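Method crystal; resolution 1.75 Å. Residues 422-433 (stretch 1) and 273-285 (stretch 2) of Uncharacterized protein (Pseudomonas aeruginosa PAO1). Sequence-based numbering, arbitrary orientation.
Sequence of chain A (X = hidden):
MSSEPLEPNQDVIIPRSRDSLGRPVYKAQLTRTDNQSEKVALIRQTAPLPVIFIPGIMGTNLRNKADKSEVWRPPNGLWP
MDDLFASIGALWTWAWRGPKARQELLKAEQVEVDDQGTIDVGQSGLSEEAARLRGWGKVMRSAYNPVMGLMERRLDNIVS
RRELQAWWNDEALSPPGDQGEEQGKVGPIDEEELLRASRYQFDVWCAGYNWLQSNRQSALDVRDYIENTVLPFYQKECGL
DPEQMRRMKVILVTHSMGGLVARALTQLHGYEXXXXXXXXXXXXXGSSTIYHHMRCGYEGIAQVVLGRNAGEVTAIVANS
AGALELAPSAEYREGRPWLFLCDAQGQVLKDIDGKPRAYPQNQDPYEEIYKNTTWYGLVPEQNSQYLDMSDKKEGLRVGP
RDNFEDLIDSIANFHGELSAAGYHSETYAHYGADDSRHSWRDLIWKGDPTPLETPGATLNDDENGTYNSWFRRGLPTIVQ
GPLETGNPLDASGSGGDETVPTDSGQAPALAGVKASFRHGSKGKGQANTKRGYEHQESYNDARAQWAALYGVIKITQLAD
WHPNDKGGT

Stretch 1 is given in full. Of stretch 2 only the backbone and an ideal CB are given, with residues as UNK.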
ATOM      1  N   GLY A 422       5.658 -18.268 -14.894  1.00 19.64           N
ATOM      2  CA  GLY A 422       4.669 -17.942 -15.911  1.00 19.97           C
ATOM      3  C   GLY A 422       3.261 -17.605 -15.418  1.00 17.29           C
ATOM      4  O   GLY A 422       3.086 -16.888 -14.428  1.00 16.86           O
ATOM      5  N   TYR A 423       2.264 -18.123 -16.133  1.00 15.05           N
ATOM      6  CA  TYR A 423       0.863 -17.758 -15.933  1.00 18.84           C
ATOM      7  C   TYR A 423       0.020 -19.017 -15.800  1.00 20.31           C
ATOM      8  O   TYR A 423       0.346 -20.054 -16.382  1.00 17.71           O
ATOM      9  CB  TYR A 423       0.352 -16.917 -17.122  1.00 15.55           C
ATOM     10  CG  TYR A 423       1.169 -15.659 -17.344  1.00 16.15           C
ATOM     11  CD1 TYR A 423       2.403 -15.717 -17.981  1.00 18.41           C
ATOM     12  CD2 TYR A 423       0.731 -14.425 -16.868  1.00 14.97           C
ATOM     13  CE1 TYR A 423       3.174 -14.573 -18.158  1.00 17.22           C
ATOM     14  CE2 TYR A 423       1.486 -13.273 -17.047  1.00 16.17           C
ATOM     15  CZ  TYR A 423       2.702 -13.352 -17.682  1.00 17.32           C
ATOM     16  OH  TYR A 423       3.444 -12.218 -17.841  1.00 18.77           O
ATOM     17  N   HIS A 424      -1.073 -18.911 -15.049  1.00 16.73           N
ATOM     18  CA  HIS A 424      -2.063 -19.974 -14.967  1.00 17.50           C
ATOM     19  C   HIS A 424      -2.450 -20.424 -16.386  1.00 18.51           C
ATOM     20  O   HIS A 424      -2.549 -19.611 -17.300  1.00 14.75           O
ATOM     21  CB  HIS A 424      -3.283 -19.451 -14.200  1.00 16.18           C
ATOM     22  CG  HIS A 424      -4.258 -20.516 -13.813  1.00 15.32           C
ATOM     23  ND1 HIS A 424      -5.069 -21.150 -14.731  1.00 15.73           N
ATOM     24  CD2 HIS A 424      -4.561 -21.054 -12.607  1.00 16.03           C
ATOM     25  CE1 HIS A 424      -5.823 -22.037 -14.109  1.00 15.49           C
ATOM     26  NE2 HIS A 424      -5.542 -21.992 -12.817  1.00 18.60           N
ATOM     27  N   SER A 425      -2.653 -21.725 -16.574  1.00 18.03           N
ATOM     28  CA  SER A 425      -2.946 -22.261 -17.905  1.00 19.15           C
ATOM     29  C   SER A 425      -4.281 -21.786 -18.494  1.00 19.31           C
ATOM     30  O   SER A 425      -4.520 -21.911 -19.700  1.00 22.15           O
ATOM     31  CB  SER A 425      -2.889 -23.795 -17.886  1.00 19.41           C
ATOM     32  OG  SER A 425      -3.878 -24.329 -17.019  1.00 27.42           O
ATOM     33  N   GLU A 426      -5.160 -21.252 -17.654  1.00 16.08           N
ATOM     34  CA  GLU A 426      -6.419 -20.703 -18.148  1.00 15.15           C
ATOM     35  C   GLU A 426      -6.472 -19.205 -17.838  1.00 16.68           C
ATOM     36  O   GLU A 426      -7.274 -18.754 -17.025  1.00 18.24           O
ATOM     37  CB  GLU A 426      -7.609 -21.434 -17.528  1.00 13.25           C
ATOM     38  CG  GLU A 426      -7.499 -22.966 -17.625  1.00 16.34           C
ATOM     39  CD  GLU A 426      -7.580 -23.473 -19.068  1.00 22.51           C
ATOM     40  OE1 GLU A 426      -8.095 -22.746 -19.937  1.00 21.44           O
ATOM     41  OE2 GLU A 426      -7.135 -24.608 -19.327  1.00 29.33           O
ATOM     42  N   THR A 427      -5.600 -18.449 -18.495  1.00 16.45           N
ATOM     43  CA  THR A 427      -5.471 -17.027 -18.230  1.00 15.98           C
ATOM     44  C   THR A 427      -6.060 -16.213 -19.373  1.00 18.42           C
ATOM     45  O   THR A 427      -5.708 -16.420 -20.547  1.00 17.00           O
ATOM     46  CB  THR A 427      -3.990 -16.631 -18.028  1.00 15.97           C
ATOM     47  OG1 THR A 427      -3.508 -17.187 -16.799  1.00 17.07           O
ATOM     48  CG2 THR A 427      -3.862 -15.124 -17.959  1.00 15.58           C
ATOM     49  N   TYR A 428      -6.964 -15.302 -19.025  1.00 14.64           N
ATOM     50  CA  TYR A 428      -7.577 -14.387 -19.986  1.00 15.61           C
ATOM     51  C   TYR A 428      -7.192 -12.974 -19.588  1.00 16.23           C
ATOM     52  O   TYR A 428      -7.641 -12.455 -18.563  1.00 16.27           O
ATOM     53  CB  TYR A 428      -9.104 -14.555 -19.975  1.00 17.59           C
ATOM     54  CG  TYR A 428      -9.541 -15.921 -20.468  1.00 14.77           C
ATOM     55  CD1 TYR A 428      -9.366 -17.067 -19.683  1.00 15.91           C
ATOM     56  CD2 TYR A 428     -10.102 -16.066 -21.730  1.00 15.67           C
ATOM     57  CE1 TYR A 428      -9.750 -18.330 -20.163  1.00 16.70           C
ATOM     58  CE2 TYR A 428     -10.488 -17.309 -22.203  1.00 15.65           C
ATOM     59  CZ  TYR A 428     -10.308 -18.426 -21.433  1.00 16.58           C
ATOM     60  OH  TYR A 428     -10.710 -19.638 -21.948  1.00 17.71           O
ATOM     61  N   ALA A 429      -6.323 -12.355 -20.376  1.00 14.34           N
ATOM     62  CA  ALA A 429      -5.764 -11.067 -19.997  1.00 12.33           C
ATOM     63  C   ALA A 429      -6.276  -9.958 -20.918  1.00 14.37           C
ATOM     64  O   ALA A 429      -6.494 -10.187 -22.102  1.00 16.26           O
ATOM     65  CB  ALA A 429      -4.248 -11.143 -20.062  1.00 12.65           C
ATOM     66  N   HIS A 430      -6.467  -8.759 -20.372  1.00 13.05           N
ATOM     67  CA  HIS A 430      -6.733  -7.588 -21.209  1.00 12.95           C
ATOM     68  C   HIS A 430      -5.883  -6.413 -20.715  1.00 15.70           C
ATOM     69  O   HIS A 430      -5.503  -6.352 -19.547  1.00 14.21           O
ATOM     70  CB  HIS A 430      -8.234  -7.231 -21.248  1.00 12.84           C
ATOM     71  CG  HIS A 430      -8.791  -6.826 -19.916  1.00 12.49           C
ATOM     72  ND1 HIS A 430      -9.331  -7.734 -19.029  1.00 13.51           N
ATOM     73  CD2 HIS A 430      -8.861  -5.616 -19.311  1.00 14.13           C
ATOM     74  CE1 HIS A 430      -9.716  -7.097 -17.934  1.00 12.41           C
ATOM     75  NE2 HIS A 430      -9.438  -5.813 -18.079  1.00 11.70           N
ATOM     76  N   TYR A 431      -5.552  -5.496 -21.607  1.00 12.84           N
ATOM     77  CA  TYR A 431      -4.695  -4.387 -21.229  1.00 15.38           C
ATOM     78  C   TYR A 431      -4.887  -3.213 -22.185  1.00 15.15           C
ATOM     79  O   TYR A 431      -5.427  -3.382 -23.278  1.00 14.95           O
ATOM     80  CB  TYR A 431      -3.224  -4.833 -21.197  1.00 14.62           C
ATOM     81  CG  TYR A 431      -2.705  -5.340 -22.527  1.00 15.23           C
ATOM     82  CD1 TYR A 431      -3.095  -6.580 -23.022  1.00 14.58           C
ATOM     83  CD2 TYR A 431      -1.825  -4.574 -23.289  1.00 17.50           C
ATOM     84  CE1 TYR A 431      -2.623  -7.047 -24.249  1.00 13.23           C
ATOM     85  CE2 TYR A 431      -1.345  -5.033 -24.501  1.00 17.45           C
ATOM     86  CZ  TYR A 431      -1.744  -6.265 -24.975  1.00 15.59           C
ATOM     87  OH  TYR A 431      -1.266  -6.720 -26.191  1.00 14.69           O
ATOM     88  N   GLY A 432      -4.467  -2.031 -21.747  1.00 16.81           N
ATOM     89  CA  GLY A 432      -4.578  -0.814 -22.538  1.00 15.84           C
ATOM     90  C   GLY A 432      -3.289  -0.554 -23.294  1.00 16.62           C
ATOM     91  O   GLY A 432      -2.215  -0.435 -22.699  1.00 16.47           O
ATOM     92  N   ALA A 433      -3.403  -0.475 -24.615  1.00 18.03           N
ATOM     93  CA  ALA A 433      -2.256  -0.258 -25.471  1.00 19.27           C
ATOM     94  C   ALA A 433      -2.591   0.874 -26.425  1.00 17.58           C
ATOM     95  O   ALA A 433      -3.112   0.647 -27.513  1.00 18.79           O
ATOM     96  CB  ALA A 433      -1.941  -1.511 -26.244  1.00 17.13           C
ATOM     97  N   UNK A 273      -7.062 -24.774  -6.306  1.00 17.37           N
ATOM     98  CA  UNK A 273      -8.353 -24.170  -5.969  1.00 17.56           C
ATOM     99  C   UNK A 273      -8.804 -23.194  -7.059  1.00 18.70           C
ATOM    100  O   UNK A 273     -10.001 -22.988  -7.279  1.00 18.52           O
ATOM    101  CB  UNK A 273      -8.268 -23.451  -4.621  1.00 17.56           C
ATOM    102  N   UNK A 274      -7.839 -22.580  -7.734  1.00 16.61           N
ATOM    103  CA  UNK A 274      -8.150 -21.596  -8.770  1.00 16.42           C
ATOM    104  C   UNK A 274      -8.396 -22.271 -10.118  1.00 14.43           C
ATOM    105  O   UNK A 274      -7.527 -22.962 -10.657  1.00 17.20           O
ATOM    106  CB  UNK A 274      -7.015 -20.578  -8.893  1.00 16.42           C
ATOM    107  N   UNK A 275      -9.597 -22.065 -10.652  1.00 16.68           N
ATOM    108  CA  UNK A 275     -10.020 -22.718 -11.891  1.00 16.75           C
ATOM    109  C   UNK A 275      -9.453 -22.005 -13.110  1.00 14.67           C
ATOM    110  O   UNK A 275      -9.158 -22.630 -14.139  1.00 17.47           O
ATOM    111  CB  UNK A 275     -11.547 -22.765 -11.976  1.00 16.75           C
ATOM    112  N   UNK A 276      -9.310 -20.693 -12.994  1.00 15.36           N
ATOM    113  CA  UNK A 276      -8.824 -19.873 -14.088  1.00 11.71           C
ATOM    114  C   UNK A 276      -8.643 -18.440 -13.621  1.00 16.15           C
ATOM    115  O   UNK A 276      -9.052 -18.076 -12.519  1.00 15.94           O
ATOM    116  CB  UNK A 276      -9.781 -19.934 -15.280  1.00 11.71           C
ATOM    117  N   UNK A 277      -8.035 -17.616 -14.464  1.00 15.89           N
ATOM    118  CA  UNK A 277      -7.692 -16.264 -14.050  1.00 15.89           C
ATOM    119  C   UNK A 277      -7.965 -15.254 -15.151  1.00 14.49           C
ATOM    120  O   UNK A 277      -7.577 -15.450 -16.305  1.00 14.07           O
ATOM    121  CB  UNK A 277      -6.222 -16.196 -13.632  1.00 15.89           C
ATOM    122  N   UNK A 278      -8.652 -14.182 -14.769  1.00 15.81           N
ATOM    123  CA  UNK A 278      -8.786 -12.985 -15.573  1.00 13.23           C
ATOM    124  C   UNK A 278      -7.830 -11.925 -15.027  1.00 13.23           C
ATOM    125  O   UNK A 278      -7.846 -11.623 -13.835  1.00 13.74           O
ATOM    126  CB  UNK A 278     -10.231 -12.482 -15.575  1.00 13.23           C
ATOM    127  N   UNK A 279      -6.982 -11.391 -15.899  1.00 13.72           N
ATOM    128  CA  UNK A 279      -6.118 -10.259 -15.570  1.00 14.72           C
ATOM    129  C   UNK A 279      -6.525  -9.029 -16.371  1.00 15.39           C
ATOM    130  O   UNK A 279      -6.648  -9.090 -17.606  1.00 11.25           O
ATOM    131  CB  UNK A 279      -4.651 -10.604 -15.836  1.00 14.72           C
ATOM    132  N   UNK A 280      -6.672  -7.906 -15.678  1.00 13.19           N
ATOM    133  CA  UNK A 280      -6.848  -6.610 -16.315  1.00 11.52           C
ATOM    134  C   UNK A 280      -5.655  -5.712 -16.028  1.00 14.39           C
ATOM    135  O   UNK A 280      -5.197  -5.611 -14.886  1.00 12.85           O
ATOM    136  CB  UNK A 280      -8.142  -5.947 -15.839  1.00 11.52           C
ATOM    137  N   UNK A 281      -5.146  -5.076 -17.075  1.00 13.58           N
ATOM    138  CA  UNK A 281      -4.024  -4.137 -16.994  1.00 14.01           C
ATOM    139  C   UNK A 281      -2.873  -4.526 -16.067  1.00 14.47           C
ATOM    140  O   UNK A 281      -2.374  -3.688 -15.307  1.00 13.58           O
ATOM    141  CB  UNK A 281      -4.560  -2.777 -16.544  1.00 14.01           C
ATOM    142  N   UNK A 282      -2.429  -5.776 -16.156  1.00 14.52           N
ATOM    143  CA  UNK A 282      -1.328  -6.239 -15.324  1.00 12.37           C
ATOM    144  C   UNK A 282      -0.018  -5.671 -15.842  1.00 11.35           C
ATOM    145  O   UNK A 282       0.271  -5.786 -17.022  1.00 15.05           O
ATOM    146  CB  UNK A 282      -1.276  -7.768 -15.289  1.00 12.37           C
ATOM    147  N   UNK A 283       0.773  -5.063 -14.961  1.00 12.94           N
ATOM    148  CA  UNK A 283       2.151  -4.715 -15.326  1.00 12.23           C
ATOM    149  C   UNK A 283       3.022  -5.962 -15.101  1.00 14.16           C
ATOM    150  O   UNK A 283       3.762  -6.061 -14.110  1.00 14.78           O
ATOM    151  CB  UNK A 283       2.662  -3.526 -14.510  1.00 12.23           C
ATOM    152  N   UNK A 284       2.916  -6.905 -16.037  1.00 13.20           N
ATOM    153  CA  UNK A 284       3.420  -8.264 -15.873  1.00 14.31           C
ATOM    154  C   UNK A 284       4.917  -8.260 -15.648  1.00 15.95           C
ATOM    155  O   UNK A 284       5.446  -9.089 -14.895  1.00 17.02           O
ATOM    156  CB  UNK A 284       3.074  -9.119 -17.094  1.00 14.31           C
ATOM    157  N   UNK A 285       5.593  -7.314 -16.292  1.00 14.45           N
ATOM    158  CA  UNK A 285       7.036  -7.201 -16.150  1.00 18.25           C
ATOM    159  C   UNK A 285       7.408  -5.854 -15.533  1.00 19.01           C
ATOM    160  O   UNK A 285       8.566  -5.449 -15.559  1.00 17.43           O
ATOM    161  CB  UNK A 285       7.723  -7.376 -17.506  1.00 18.25           C
TER

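The two backbones run parallel, and five main-chain hydrogen bonds zip them together, so at 277-280 the side of the sheet decides what each CB meets.

Position 273 has nothing of stretch 1 near its CB, so this contact sets no preference; it is Arg 273.

At 274 the CB points sideways, 4.4 Å from NE2 of His 424. The backbone does the polar work, since that NE2 donates to O of residue 274 at 3.1 Å, leaving a small or branched apolar side chain to lie against the imidazole. Val 274 does this, its CG1 4.0 Å from CD2 of His 424.

Position 275 points away and could hold many residues; it is Leu 275.

Position 276 is more demanding. A CB would sit 3.3 Å from O of Glu 426, a tight fit, and the phi/psi of -175/171 is very extended, which glycine tolerates easily. Gly or perhaps Ala would suit. Gly 276 lays its CA over one face of the His 424 ring, 4.1 Å from the centroid.

At 277 the backbone N donates to O of Glu 426 (2.9 Å) and the O accepts from N of Tyr 428 (2.8 Å). The CB lies on the side of Thr 427, 4.4 Å from CB of His 424, in extended geometry that favours beta-branched residues: Val, Ile or Thr. Val 277 packs CG2 3.8 Å from CB of His 424.

Position 278 turns to the opposite face, with Tyr 428 and His 430. Its CB lies 4.0 Å from O of Tyr 428, near the CB of Tyr 428 and the His 430 ring, so a medium-sized apolar side chain suits: Val, Ile or Leu. Val 278 places CG2 4.4 Å from CB of Tyr 428, while CG1 approaches the edge of the His 430 ring.

Position 279 returns to the side of Thr 427 and Ala 429. The small Ala 429 leaves room beside a longer side chain, and polar atoms toward Thr 427 and His 424 invite a hydrogen-bonding group; His, Gln or Asn could answer. His 279 brings CD2 to 3.6 Å from CG2 of Thr 427, and its NE2 shares a water with N of His 424 and OG1 of Thr 427.

At 280 the choice closes: an ideal CB would lie 2.6 Å from NE2 of His 430, a clash. Only glycine fits this arrangement, and Gly 280 sets its CA over one face of the His 430 ring, 3.5 Å from the centroid of that ring.

Position 281 has positive phi (41/46), which would favour Gly, Asn or Asp, yet its sideways CB leaves space for an apolar group beside Tyr 431 and Gly 432. Its N donates to O of His 430 at 2.8 Å. Val 281 is found here all the same; its CG1 is 4.1 Å from N of Gly 432.

Position 282 has nothing of stretch 1 near its CB, but a long side chain could reach Tyr 423; Gln 282 does. Position 283, out of reach, is Pro 283.

At 284 the CB points toward stretch 1, 3.2 Å from OH of Tyr 423, so there is little room on that side, and Gly, Ala or Ser suits well; it is Ala 284. Position 285, sideways and unconstrained, is Thr 285.

Stretch 2 (273-285) RVLGVVHGVQPAT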
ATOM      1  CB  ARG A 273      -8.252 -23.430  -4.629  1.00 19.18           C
ATOM      2  CG  ARG A 273      -9.523 -22.757  -4.188  1.00 20.58           C
ATOM      3  CD  ARG A 273     -10.516 -23.791  -3.677  1.00 21.67           C
ATOM      4  NE  ARG A 273     -10.199 -24.255  -2.326  1.00 19.16           N
ATOM      5  CZ  ARG A 273     -10.774 -25.317  -1.773  1.00 23.45           C
ATOM      6  NH1 ARG A 273     -11.661 -26.009  -2.478  1.00 18.43           N
ATOM      7  NH2 ARG A 273     -10.475 -25.684  -0.532  1.00 20.76           N
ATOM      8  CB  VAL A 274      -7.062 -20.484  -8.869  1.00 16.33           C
ATOM      9  CG1 VAL A 274      -7.300 -19.593 -10.086  1.00 14.93           C
ATOM     10  CG2 VAL A 274      -7.030 -19.652  -7.571  1.00 14.35           C
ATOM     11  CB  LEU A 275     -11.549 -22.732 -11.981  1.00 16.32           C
ATOM     12  CG  LEU A 275     -12.189 -23.566 -13.089  1.00 19.29           C
ATOM     13  CD1 LEU A 275     -11.786 -25.030 -12.926  1.00 20.44           C
ATOM     14  CD2 LEU A 275     -13.698 -23.409 -13.033  1.00 21.19           C
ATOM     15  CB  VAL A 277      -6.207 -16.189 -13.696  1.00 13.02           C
ATOM     16  CG1 VAL A 277      -5.819 -14.770 -13.303  1.00 13.78           C
ATOM     17  CG2 VAL A 277      -5.885 -17.183 -12.556  1.00 15.81           C
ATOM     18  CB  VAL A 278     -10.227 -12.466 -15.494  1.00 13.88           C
ATOM     19  CG1 VAL A 278     -10.332 -10.998 -15.984  1.00 14.19           C
ATOM     20  CG2 VAL A 278     -11.154 -13.399 -16.270  1.00 13.39           C
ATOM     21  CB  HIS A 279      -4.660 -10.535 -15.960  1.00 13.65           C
ATOM     22  CG  HIS A 279      -3.975 -11.603 -15.164  1.00 13.61           C
ATOM     23  ND1 HIS A 279      -4.007 -11.659 -13.785  1.00 14.96           N
ATOM     24  CD2 HIS A 279      -3.147 -12.599 -15.562  1.00 14.50           C
ATOM     25  CE1 HIS A 279      -3.270 -12.678 -13.373  1.00 12.91           C
ATOM     26  NE2 HIS A 279      -2.735 -13.263 -14.431  1.00 14.94           N
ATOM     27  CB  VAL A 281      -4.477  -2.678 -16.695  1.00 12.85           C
ATOM     28  CG1 VAL A 281      -5.463  -2.206 -17.749  1.00 13.25           C
ATOM     29  CG2 VAL A 281      -5.067  -2.537 -15.260  1.00 12.25           C
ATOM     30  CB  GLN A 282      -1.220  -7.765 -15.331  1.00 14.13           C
ATOM     31  CG  GLN A 282      -0.153  -8.257 -14.357  1.00 13.65           C
ATOM     32  CD  GLN A 282       0.054  -9.763 -14.359  1.00 14.31           C
ATOM     33  OE1 GLN A 282      -0.867 -10.557 -14.649  1.00 17.93           O
ATOM     34  NE2 GLN A 282       1.274 -10.169 -14.027  1.00 12.47           N
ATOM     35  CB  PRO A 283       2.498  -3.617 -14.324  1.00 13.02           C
ATOM     36  CG  PRO A 283       1.715  -3.987 -13.087  1.00 16.12           C
ATOM     37  CD  PRO A 283       0.424  -4.628 -13.595  1.00 15.66           C
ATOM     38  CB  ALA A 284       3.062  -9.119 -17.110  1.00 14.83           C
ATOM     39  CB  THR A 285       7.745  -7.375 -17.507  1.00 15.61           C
ATOM     40  OG1 THR A 285       7.212  -6.427 -18.450  1.00 15.40           O
ATOM     41  CG2 THR A 285       7.556  -8.798 -18.029  1.00 16.28           C
TER
HETATM   42  O   HOH W   1      -2.201 -16.073 -14.705  1.00 14.92           O
HETATM   43  O   HOH W   2      -3.498  -7.865 -17.893  1.00 13.39           O
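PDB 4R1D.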